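Local coordinates for 1,4-dihydroxy-2-naphthoyl-CoA hydrolase (PDB 1VH5), which hydrolyses 1,4-dihydroxy-2-naphthoyl-CoA to 1,4-dihydroxy-2-naphthoate and CoA in menaquinone biosynthesis, and also cleaves many other acyl-CoA thioesters, at residues A64-T76 against C104-I118. Residues are numbered along the deposited sequence; the frame is centred on the assembly and turned at random. Where two conformers were deposited one is given.
Sequences AESIGSVAGYLCT and CKPLHLGSRHQVWQI
Trp116 lies beneath the helix with one indole face against Ala71, whose CB sits 3.6 Å from the centroid of the six-membered ring, a CH-pi contact almost straight over the ring. The ring reaches this place with CG anti to the carbonyl carbon (chi1 -69°). Cys75 meets the same ring at its edge, SG lying near the ring plane and 3.7 Å from CH2, and Cys75 SG also touches both methyls of Leu109.

The polar contacts run through Gln114. Its NE2 donates to Gly72 O over 3.1 Å, nearly straight at 171°, with Gly72 O in the plane of the Gln114 amide; this carbonyl also takes Cys75 N, from the opposite face. Trp116 NE1 donates to Gln114 OE1 over 3.1 Å, coming from above the plane of that carbonyl, with OE1 in the plane of the indole. OE1 bonds Thr135 as well, so both ends of the buried amide are used and its rotation is fixed. OE1 comes within 3.0 Å of Gly72 CA, where a side chain would collide. With an alanine at Trp116, Ala71 would probably lose the ring face and Cys75 SG its edge, and Gln114 OE1 would be short of one donor.

Nearer Ala64 the packing is apolar: Ile67 CG2 presses on Cys104 CB at a tight 3.3 Å, and Ala64 CB meets Ile118 CB at 4.0 Å.

Helix segment 64-74 runs at 140° to strand 113-118, closer to antiparallel than crosswise; it belongs to helix 57-74, the long helix against a curved antiparallel sheet that defines the hotdog fold. Glu65, the inferred catalytic residue, points away from these strands and bonds His91 of the second subunit.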
loop_
_atom_site.group_PDB
_atom_site.type_symbol
_atom_site.label_atom_id
_atom_site.label_comp_id
_atom_site.label_asym_id
_atom_site.label_seq_id
_atom_site.Cartn_x
_atom_site.Cartn_y
_atom_site.Cartn_z
ATOM N N ALA A 64 6.322 1.541 -3.519
ATOM C CA ALA A 64 6.236 2.804 -4.257
ATOM C C ALA A 64 6.293 3.982 -3.301
ATOM O O ALA A 64 7.017 4.965 -3.563
ATOM C CB ALA A 64 4.954 2.865 -5.088
ATOM N N GLU A 65 5.523 3.946 -2.207
ATOM C CA GLU A 65 5.491 5.084 -1.303
ATOM C C GLU A 65 6.821 5.210 -0.570
ATOM O O GLU A 65 7.263 6.327 -0.283
ATOM C CB GLU A 65 4.314 4.980 -0.304
ATOM C CG GLU A 65 4.204 6.230 0.573
ATOM C CD GLU A 65 2.804 6.612 0.972
ATOM O OE1 GLU A 65 1.815 6.150 0.342
ATOM O OE2 GLU A 65 2.731 7.374 1.948
ATOM N N SER A 66 7.456 4.087 -0.217
ATOM C CA SER A 66 8.754 4.152 0.491
ATOM C C SER A 66 9.813 4.831 -0.365
ATOM O O SER A 66 10.620 5.604 0.147
ATOM C CB SER A 66 9.227 2.741 0.815
ATOM O OG SER A 66 8.362 2.102 1.752
ATOM N N ILE A 67 9.825 4.534 -1.658
ATOM C CA ILE A 67 10.806 5.123 -2.587
ATOM C C ILE A 67 10.468 6.573 -2.854
ATOM O O ILE A 67 11.321 7.456 -2.722
ATOM C CB ILE A 67 10.895 4.375 -3.939
ATOM C CG1 ILE A 67 11.306 2.908 -3.744
ATOM C CG2 ILE A 67 11.963 5.034 -4.824
ATOM C CD1 ILE A 67 11.060 2.070 -4.971
ATOM N N GLY A 68 9.206 6.846 -3.199
ATOM C CA GLY A 68 8.801 8.214 -3.517
ATOM C C GLY A 68 8.975 9.171 -2.347
ATOM O O GLY A 68 9.323 10.337 -2.542
ATOM N N SER A 69 8.662 8.718 -1.134
ATOM C CA SER A 69 8.811 9.609 0.027
ATOM C C SER A 69 10.253 10.033 0.259
ATOM O O SER A 69 10.510 11.199 0.550
ATOM C CB SER A 69 8.347 8.899 1.308
ATOM O OG SER A 69 6.978 8.553 1.235
ATOM N N VAL A 70 11.199 9.095 0.148
ATOM C CA VAL A 70 12.610 9.438 0.325
ATOM C C VAL A 70 13.087 10.272 -0.864
ATOM O O VAL A 70 13.775 11.259 -0.661
ATOM C CB VAL A 70 13.477 8.110 0.250
ATOM C CG1 VAL A 70 14.967 8.412 -0.024
ATOM C CG2 VAL A 70 13.324 7.254 1.481
ATOM N N ALA A 71 12.664 9.946 -2.091
ATOM C CA ALA A 71 13.071 10.765 -3.250
ATOM C C ALA A 71 12.602 12.198 -3.055
ATOM O O ALA A 71 13.355 13.170 -3.299
ATOM C CB ALA A 71 12.506 10.183 -4.545
ATOM N N GLY A 72 11.374 12.355 -2.583
ATOM C CA GLY A 72 10.814 13.686 -2.330
ATOM C C GLY A 72 11.662 14.449 -1.320
ATOM O O GLY A 72 11.998 15.642 -1.518
ATOM N N TYR A 73 11.995 13.797 -0.186
ATOM C CA TYR A 73 12.842 14.404 0.851
ATOM C C TYR A 73 14.192 14.831 0.260
ATOM O O TYR A 73 14.679 15.941 0.540
ATOM C CB TYR A 73 13.050 13.372 1.987
ATOM C CG TYR A 73 14.187 13.760 2.945
ATOM C CD1 TYR A 73 14.024 14.788 3.878
ATOM C CD2 TYR A 73 15.407 13.083 2.904
ATOM C CE1 TYR A 73 15.077 15.153 4.755
ATOM C CE2 TYR A 73 16.450 13.423 3.790
ATOM C CZ TYR A 73 16.259 14.454 4.702
ATOM O OH TYR A 73 17.290 14.809 5.560
ATOM N N LEU A 74 14.774 13.977 -0.577
ATOM C CA LEU A 74 16.082 14.279 -1.167
ATOM C C LEU A 74 16.047 15.461 -2.120
ATOM O O LEU A 74 17.128 16.002 -2.450
ATOM C CB LEU A 74 16.699 13.063 -1.866
ATOM C CG LEU A 74 17.010 11.856 -0.958
ATOM C CD1 LEU A 74 17.381 10.645 -1.800
ATOM C CD2 LEU A 74 18.148 12.150 0.041
ATOM N N CYS A 75 14.842 15.906 -2.518
ATOM C CA CYS A 75 14.662 17.061 -3.405
ATOM C C CYS A 75 14.244 18.305 -2.618
ATOM O O CYS A 75 13.815 19.303 -3.214
ATOM C CB CYS A 75 13.681 16.769 -4.543
ATOM S SG CYS A 75 14.325 15.532 -5.702
ATOM N N THR A 76 14.350 18.238 -1.293
ATOM C CA THR A 76 14.150 19.428 -0.439
ATOM C C THR A 76 15.468 19.770 0.235
ATOM O O THR A 76 16.459 19.034 0.095
ATOM C CB THR A 76 13.047 19.220 0.640
ATOM O OG1 THR A 76 13.470 18.209 1.577
ATOM C CG2 THR A 76 11.715 18.789 0.031
ATOM N N CYS A 104 11.782 4.946 -9.570
ATOM C CA CYS A 104 11.034 6.168 -9.267
ATOM C C CYS A 104 11.685 7.329 -10.021
ATOM O O CYS A 104 12.916 7.510 -9.937
ATOM C CB CYS A 104 11.130 6.397 -7.750
ATOM S SG CYS A 104 10.397 7.925 -7.134
ATOM N N LYS A 105 10.875 8.111 -10.730
ATOM C CA LYS A 105 11.355 9.306 -11.446
ATOM C C LYS A 105 10.378 10.479 -11.147
ATOM O O LYS A 105 9.203 10.257 -10.891
ATOM C CB LYS A 105 11.409 9.042 -12.960
ATOM C CG LYS A 105 10.070 9.174 -13.685
ATOM C CD LYS A 105 10.283 9.024 -15.187
ATOM C CE LYS A 105 8.969 9.220 -15.931
ATOM N NZ LYS A 105 9.108 8.995 -17.404
ATOM N N PRO A 106 10.840 11.719 -11.175
ATOM C CA PRO A 106 9.939 12.846 -10.923
ATOM C C PRO A 106 9.050 13.159 -12.131
ATOM O O PRO A 106 9.508 13.096 -13.278
ATOM C CB PRO A 106 10.899 14.003 -10.657
ATOM C CG PRO A 106 12.073 13.688 -11.538
ATOM C CD PRO A 106 12.226 12.174 -11.442
ATOM N N LEU A 107 7.794 13.507 -11.866
ATOM C CA LEU A 107 6.920 14.117 -12.880
ATOM C C LEU A 107 6.852 15.617 -12.636
ATOM O O LEU A 107 6.657 16.389 -13.590
ATOM C CB LEU A 107 5.516 13.511 -12.868
ATOM C CG LEU A 107 5.433 12.028 -13.209
ATOM C CD1 LEU A 107 3.965 11.592 -13.268
ATOM C CD2 LEU A 107 6.181 11.640 -14.494
ATOM N N HIS A 108 7.022 16.043 -11.377
ATOM C CA HIS A 108 6.933 17.466 -11.025
ATOM C C HIS A 108 7.712 17.690 -9.750
ATOM O O HIS A 108 7.468 17.012 -8.750
ATOM C CB HIS A 108 5.451 17.866 -10.817
ATOM C CG HIS A 108 5.284 19.276 -10.372
ATOM N ND1 HIS A 108 5.699 20.333 -11.152
ATOM C CD2 HIS A 108 4.764 19.812 -9.245
ATOM C CE1 HIS A 108 5.431 21.468 -10.525
ATOM N NE2 HIS A 108 4.867 21.178 -9.367
ATOM N N LEU A 109 8.601 18.682 -9.770
ATOM C CA LEU A 109 9.310 19.103 -8.578
ATOM C C LEU A 109 9.071 20.576 -8.417
ATOM O O LEU A 109 9.831 21.387 -8.950
ATOM C CB LEU A 109 10.807 18.810 -8.692
ATOM C CG LEU A 109 11.182 17.332 -8.779
ATOM C CD1 LEU A 109 12.693 17.241 -9.014
ATOM C CD2 LEU A 109 10.768 16.565 -7.541
ATOM N N GLY A 110 8.023 20.909 -7.679
ATOM C CA GLY A 110 7.581 22.281 -7.512
ATOM C C GLY A 110 8.091 22.843 -6.207
ATOM O O GLY A 110 8.782 22.162 -5.416
ATOM N N SER A 111 7.747 24.110 -5.961
ATOM C CA SER A 111 8.123 24.739 -4.685
ATOM C C SER A 111 7.199 24.314 -3.562
ATOM O O SER A 111 7.568 24.409 -2.389
ATOM C CB SER A 111 8.082 26.260 -4.768
ATOM O OG SER A 111 6.817 26.667 -5.217
ATOM N N ARG A 112 6.010 23.815 -3.923
ATOM C CA ARG A 112 4.986 23.506 -2.925
ATOM C C ARG A 112 4.553 22.026 -2.930
ATOM O O ARG A 112 4.105 21.517 -1.907
ATOM C CB ARG A 112 3.745 24.389 -3.102
ATOM C CG ARG A 112 3.954 25.883 -2.820
ATOM C CD ARG A 112 2.862 26.760 -3.441
ATOM N NE ARG A 112 3.336 28.082 -3.870
ATOM C CZ ARG A 112 3.099 28.611 -5.070
ATOM N NH1 ARG A 112 3.561 29.820 -5.378
ATOM N NH2 ARG A 112 2.400 27.930 -5.971
ATOM N N HIS A 113 4.675 21.376 -4.083
ATOM C CA HIS A 113 4.228 19.989 -4.260
ATOM C C HIS A 113 5.196 19.262 -5.157
ATOM O O HIS A 113 5.928 19.881 -5.946
ATOM C CB HIS A 113 2.802 19.947 -4.870
ATOM C CG HIS A 113 1.793 20.537 -3.966
ATOM N ND1 HIS A 113 1.478 21.875 -3.978
ATOM C CD2 HIS A 113 1.114 19.994 -2.937
ATOM C CE1 HIS A 113 0.603 22.123 -3.021
ATOM N NE2 HIS A 113 0.374 20.997 -2.371
ATOM N N GLN A 114 5.146 17.927 -5.104
ATOM C CA GLN A 114 5.900 17.086 -6.026
ATOM C C GLN A 114 4.979 15.976 -6.509
ATOM O O GLN A 114 4.033 15.577 -5.810
ATOM C CB GLN A 114 7.125 16.437 -5.349
ATOM C CG GLN A 114 7.976 17.394 -4.553
ATOM C CD GLN A 114 8.919 16.658 -3.637
ATOM O OE1 GLN A 114 8.605 15.567 -3.133
ATOM N NE2 GLN A 114 10.094 17.265 -3.382
ATOM N N VAL A 115 5.284 15.459 -7.682
ATOM C CA VAL A 115 4.639 14.249 -8.162
ATOM C C VAL A 115 5.712 13.298 -8.648
ATOM O O VAL A 115 6.594 13.688 -9.424
ATOM C CB VAL A 115 3.646 14.550 -9.302
ATOM C CG1 VAL A 115 2.949 13.245 -9.834
ATOM C CG2 VAL A 115 2.616 15.611 -8.848
ATOM N N TRP A 116 5.641 12.057 -8.158
ATOM C CA TRP A 116 6.618 11.019 -8.455
ATOM C C TRP A 116 5.905 9.887 -9.186
ATOM O O TRP A 116 4.769 9.533 -8.814
ATOM C CB TRP A 116 7.196 10.502 -7.128
ATOM C CG TRP A 116 8.048 11.514 -6.435
ATOM C CD1 TRP A 116 7.688 12.387 -5.469
ATOM C CD2 TRP A 116 9.393 11.830 -6.778
ATOM N NE1 TRP A 116 8.755 13.196 -5.118
ATOM C CE2 TRP A 116 9.804 12.889 -5.940
ATOM C CE3 TRP A 116 10.302 11.315 -7.721
ATOM C CZ2 TRP A 116 11.094 13.430 -5.985
ATOM C CZ3 TRP A 116 11.604 11.849 -7.761
ATOM C CH2 TRP A 116 11.975 12.898 -6.892
ATOM N N GLN A 117 6.560 9.304 -10.190
ATOM C CA GLN A 117 6.050 8.100 -10.844
ATOM C C GLN A 117 6.942 6.938 -10.409
ATOM O O GLN A 117 8.190 6.994 -10.524
ATOM C CB GLN A 117 6.081 8.272 -12.343
ATOM C CG GLN A 117 5.460 7.099 -13.160
ATOM C CD GLN A 117 5.209 7.546 -14.596
ATOM O OE1 GLN A 117 4.233 8.234 -14.886
ATOM N NE2 GLN A 117 6.113 7.221 -15.463
ATOM N N ILE A 118 6.327 5.863 -9.906
ATOM C CA ILE A 118 7.102 4.692 -9.559
ATOM C C ILE A 118 6.546 3.497 -10.336
ATOM O O ILE A 118 5.361 3.143 -10.203
ATOM C CB ILE A 118 7.101 4.373 -8.054
ATOM C CG1 ILE A 118 7.438 5.598 -7.184
ATOM C CG2 ILE A 118 8.075 3.180 -7.833
ATOM C CD1 ILE A 118 6.227 6.485 -6.851
#